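Local coordinates for protein alanine racemase (Oenococcus oeni PSU-1, PDB 3HUR) that belongs to the alanine racemase family, joining an N-terminal TIM-type alpha/beta barrel to a C-terminal domain rich in beta strands, at residues P83-G88 against D158-Y163. Sequence-based numbering, arbitrary orientation.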
ATOM      1  N   PRO A  83     -18.048 -30.692 -23.073  1.00 35.74           N
ATOM      2  CA  PRO A  83     -17.003 -30.147 -23.967  1.00 34.78           C
ATOM      3  C   PRO A  83     -16.404 -28.848 -23.393  1.00 33.87           C
ATOM      4  O   PRO A  83     -17.083 -28.084 -22.726  1.00 32.93           O
ATOM      5  CB  PRO A  83     -17.730 -29.888 -25.287  1.00 34.93           C
ATOM      6  CG  PRO A  83     -19.243 -30.039 -24.971  1.00 35.53           C
ATOM      7  CD  PRO A  83     -19.402 -30.727 -23.661  1.00 34.97           C
ATOM      8  N   ILE A  84     -15.131 -28.619 -23.691  1.00 33.36           N
ATOM      9  CA  ILE A  84     -14.380 -27.507 -23.168  1.00 32.35           C
ATOM     10  C   ILE A  84     -13.704 -26.819 -24.296  1.00 32.34           C
ATOM     11  O   ILE A  84     -13.191 -27.455 -25.208  1.00 32.97           O
ATOM     12  CB  ILE A  84     -13.269 -27.966 -22.186  1.00 32.28           C
ATOM     13  CG1 ILE A  84     -13.892 -28.476 -20.887  1.00 31.17           C
ATOM     14  CG2 ILE A  84     -12.338 -26.812 -21.875  1.00 30.09           C
ATOM     15  CD1 ILE A  84     -13.185 -29.622 -20.273  1.00 30.77           C
ATOM     16  N   TRP A  85     -13.661 -25.507 -24.199  1.00 31.99           N
ATOM     17  CA  TRP A  85     -13.194 -24.681 -25.284  1.00 32.25           C
ATOM     18  C   TRP A  85     -12.173 -23.764 -24.672  1.00 32.79           C
ATOM     19  O   TRP A  85     -12.470 -23.024 -23.752  1.00 32.53           O
ATOM     20  CB  TRP A  85     -14.416 -23.925 -25.827  1.00 32.18           C
ATOM     21  CG  TRP A  85     -14.206 -22.842 -26.821  1.00 31.58           C
ATOM     22  CD1 TRP A  85     -13.036 -22.446 -27.419  1.00 32.66           C
ATOM     23  CD2 TRP A  85     -15.241 -22.031 -27.387  1.00 29.05           C
ATOM     24  NE1 TRP A  85     -13.291 -21.402 -28.284  1.00 32.37           N
ATOM     25  CE2 TRP A  85     -14.643 -21.150 -28.282  1.00 28.98           C
ATOM     26  CE3 TRP A  85     -16.620 -21.953 -27.183  1.00 29.05           C
ATOM     27  CZ2 TRP A  85     -15.368 -20.208 -28.980  1.00 30.04           C
ATOM     28  CZ3 TRP A  85     -17.336 -21.015 -27.875  1.00 29.88           C
ATOM     29  CH2 TRP A  85     -16.711 -20.157 -28.768  1.00 29.65           C
ATOM     30  N   VAL A  86     -10.958 -23.842 -25.175  1.00 34.01           N
ATOM     31  CA  VAL A  86      -9.862 -23.039 -24.699  1.00 35.21           C
ATOM     32  C   VAL A  86      -9.673 -21.851 -25.630  1.00 36.51           C
ATOM     33  O   VAL A  86      -9.654 -22.012 -26.836  1.00 37.17           O
ATOM     34  CB  VAL A  86      -8.599 -23.914 -24.606  1.00 35.57           C
ATOM     35  CG1 VAL A  86      -7.365 -23.079 -24.128  1.00 34.67           C
ATOM     36  CG2 VAL A  86      -8.892 -25.060 -23.667  1.00 33.65           C
ATOM     37  N   LEU A  87      -9.497 -20.654 -25.075  1.00 38.52           N
ATOM     38  CA  LEU A  87      -9.771 -19.450 -25.851  1.00 39.72           C
ATOM     39  C   LEU A  87      -8.674 -18.922 -26.761  1.00 40.97           C
ATOM     40  O   LEU A  87      -9.010 -18.312 -27.838  1.00 42.91           O
ATOM     41  CB  LEU A  87     -10.307 -18.317 -24.979  1.00 39.66           C
ATOM     42  CG  LEU A  87     -11.811 -18.403 -24.742  1.00 40.53           C
ATOM     43  CD1 LEU A  87     -12.281 -17.188 -23.953  1.00 41.60           C
ATOM     44  CD2 LEU A  87     -12.559 -18.490 -26.062  1.00 41.15           C
ATOM     45  N   GLY A  88      -7.411 -19.113 -26.389  1.00 40.32           N
ATOM     46  CA  GLY A  88      -6.334 -18.483 -27.154  1.00 39.39           C
ATOM     47  C   GLY A  88      -5.273 -19.476 -27.540  1.00 39.82           C
ATOM     48  O   GLY A  88      -4.103 -19.122 -27.692  1.00 41.22           O
ATOM     49  N   ASP A 158     -15.211 -30.052 -37.036  1.00 42.96           N
ATOM     50  CA  ASP A 158     -16.560 -29.960 -36.572  1.00 42.28           C
ATOM     51  C   ASP A 158     -16.747 -28.545 -36.065  1.00 41.25           C
ATOM     52  O   ASP A 158     -16.145 -28.162 -35.093  1.00 42.20           O
ATOM     53  CB  ASP A 158     -16.769 -30.978 -35.481  1.00 42.42           C
ATOM     54  CG  ASP A 158     -18.081 -30.847 -34.831  1.00 44.13           C
ATOM     55  OD1 ASP A 158     -18.858 -29.994 -35.280  1.00 45.74           O
ATOM     56  OD2 ASP A 158     -18.331 -31.590 -33.855  1.00 48.83           O
ATOM     57  N   LEU A 159     -17.562 -27.765 -36.755  1.00 39.52           N
ATOM     58  CA  LEU A 159     -17.794 -26.393 -36.393  1.00 37.94           C
ATOM     59  C   LEU A 159     -18.683 -26.345 -35.153  1.00 37.06           C
ATOM     60  O   LEU A 159     -19.826 -26.763 -35.178  1.00 36.40           O
ATOM     61  CB  LEU A 159     -18.458 -25.686 -37.545  1.00 37.69           C
ATOM     62  CG  LEU A 159     -18.603 -24.187 -37.436  1.00 38.26           C
ATOM     63  CD1 LEU A 159     -17.280 -23.522 -37.154  1.00 35.80           C
ATOM     64  CD2 LEU A 159     -19.219 -23.676 -38.752  1.00 37.60           C
ATOM     65  N   PHE A 160     -18.119 -25.836 -34.060  1.00 35.58           N
ATOM     66  CA  PHE A 160     -18.762 -25.842 -32.776  1.00 34.07           C
ATOM     67  C   PHE A 160     -19.546 -24.583 -32.610  1.00 33.10           C
ATOM     68  O   PHE A 160     -20.595 -24.588 -31.981  1.00 32.60           O
ATOM     69  CB  PHE A 160     -17.696 -25.938 -31.659  1.00 34.40           C
ATOM     70  CG  PHE A 160     -18.275 -25.989 -30.291  1.00 34.01           C
ATOM     71  CD1 PHE A 160     -18.385 -24.842 -29.523  1.00 33.83           C
ATOM     72  CD2 PHE A 160     -18.763 -27.173 -29.782  1.00 34.39           C
ATOM     73  CE1 PHE A 160     -18.958 -24.887 -28.263  1.00 32.75           C
ATOM     74  CE2 PHE A 160     -19.336 -27.229 -28.513  1.00 34.39           C
ATOM     75  CZ  PHE A 160     -19.424 -26.081 -27.753  1.00 33.80           C
ATOM     76  N   SER A 161     -19.021 -23.484 -33.135  1.00 32.62           N
ATOM     77  CA  SER A 161     -19.658 -22.172 -32.972  1.00 33.01           C
ATOM     78  C   SER A 161     -19.136 -21.220 -34.017  1.00 32.54           C
ATOM     79  O   SER A 161     -17.983 -21.341 -34.445  1.00 33.31           O
ATOM     80  CB  SER A 161     -19.366 -21.556 -31.575  1.00 33.16           C
ATOM     81  OG  SER A 161     -20.491 -20.849 -31.035  1.00 34.25           O
ATOM     82  N   VAL A 162     -19.981 -20.266 -34.399  1.00 31.45           N
ATOM     83  CA  VAL A 162     -19.555 -19.088 -35.111  1.00 31.07           C
ATOM     84  C   VAL A 162     -19.968 -17.980 -34.192  1.00 30.81           C
ATOM     85  O   VAL A 162     -21.158 -17.884 -33.834  1.00 30.85           O
ATOM     86  CB  VAL A 162     -20.275 -18.902 -36.465  1.00 31.75           C
ATOM     87  CG1 VAL A 162     -19.810 -17.600 -37.125  1.00 31.37           C
ATOM     88  CG2 VAL A 162     -20.037 -20.099 -37.355  1.00 30.24           C
ATOM     89  N   TYR A 163     -19.006 -17.145 -33.796  1.00 30.19           N
ATOM     90  CA  TYR A 163     -19.207 -16.328 -32.608  1.00 29.78           C
ATOM     91  C   TYR A 163     -18.520 -14.974 -32.651  1.00 29.70           C
ATOM     92  O   TYR A 163     -17.561 -14.770 -33.386  1.00 28.33           O
ATOM     93  CB  TYR A 163     -18.731 -17.103 -31.359  1.00 30.44           C
ATOM     94  CG  TYR A 163     -17.244 -17.083 -31.162  1.00 29.36           C
ATOM     95  CD1 TYR A 163     -16.431 -17.885 -31.918  1.00 29.80           C
ATOM     96  CD2 TYR A 163     -16.649 -16.209 -30.262  1.00 32.07           C
ATOM     97  CE1 TYR A 163     -15.064 -17.837 -31.806  1.00 31.80           C
ATOM     98  CE2 TYR A 163     -15.266 -16.173 -30.110  1.00 33.30           C
ATOM     99  CZ  TYR A 163     -14.478 -17.008 -30.882  1.00 34.30           C
ATOM    100  OH  TYR A 163     -13.095 -16.991 -30.773  1.00 35.28           O
TER
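Trp85, Phe160 and Tyr163 form an aromatic cluster inside the parallel barrel of the N-terminal domain. Strands 84-86 and 157-163 are not neighbours in the sheet: 103-107 and 123-128 lie between them, and the axes of segments 84-86 and 158-163 come no closer than 10.4 Å, so side chains must bridge the gap. The CB of Trp85 points toward the other strand, and chi1 (171°) sets CG anti to the backbone N. Its six-membered ring meets both partner rings. The rim carbons CZ2 and CH2 point at one face of Tyr163, with Trp85 CZ2 3.7 Å from Tyr163 CE1; centroids 5.0 Å apart and planes at 87° define an edge-to-face pair. Toward Phe160 the roles reverse: the Phe160 edge addresses the Trp85 face in an offset arrangement (planes at 72°), closest at Trp85 CE3 to Phe160 CE1, 3.9 Å. Ser161 brings CB to 4.1 Å from Trp85 CH2, while Leu87 CD2 covers part of one indole face. The polar ends bond elsewhere: Ser161 OG to Leu200 O, Tyr163 OH to Thr106 OG1, which Trp85 NE1 meets only weakly. Direct contact between the segments is thus apolar and aromatic, through dispersion and probably ring-edge electrostatics, with Thr106 a shared polar partner of two rings.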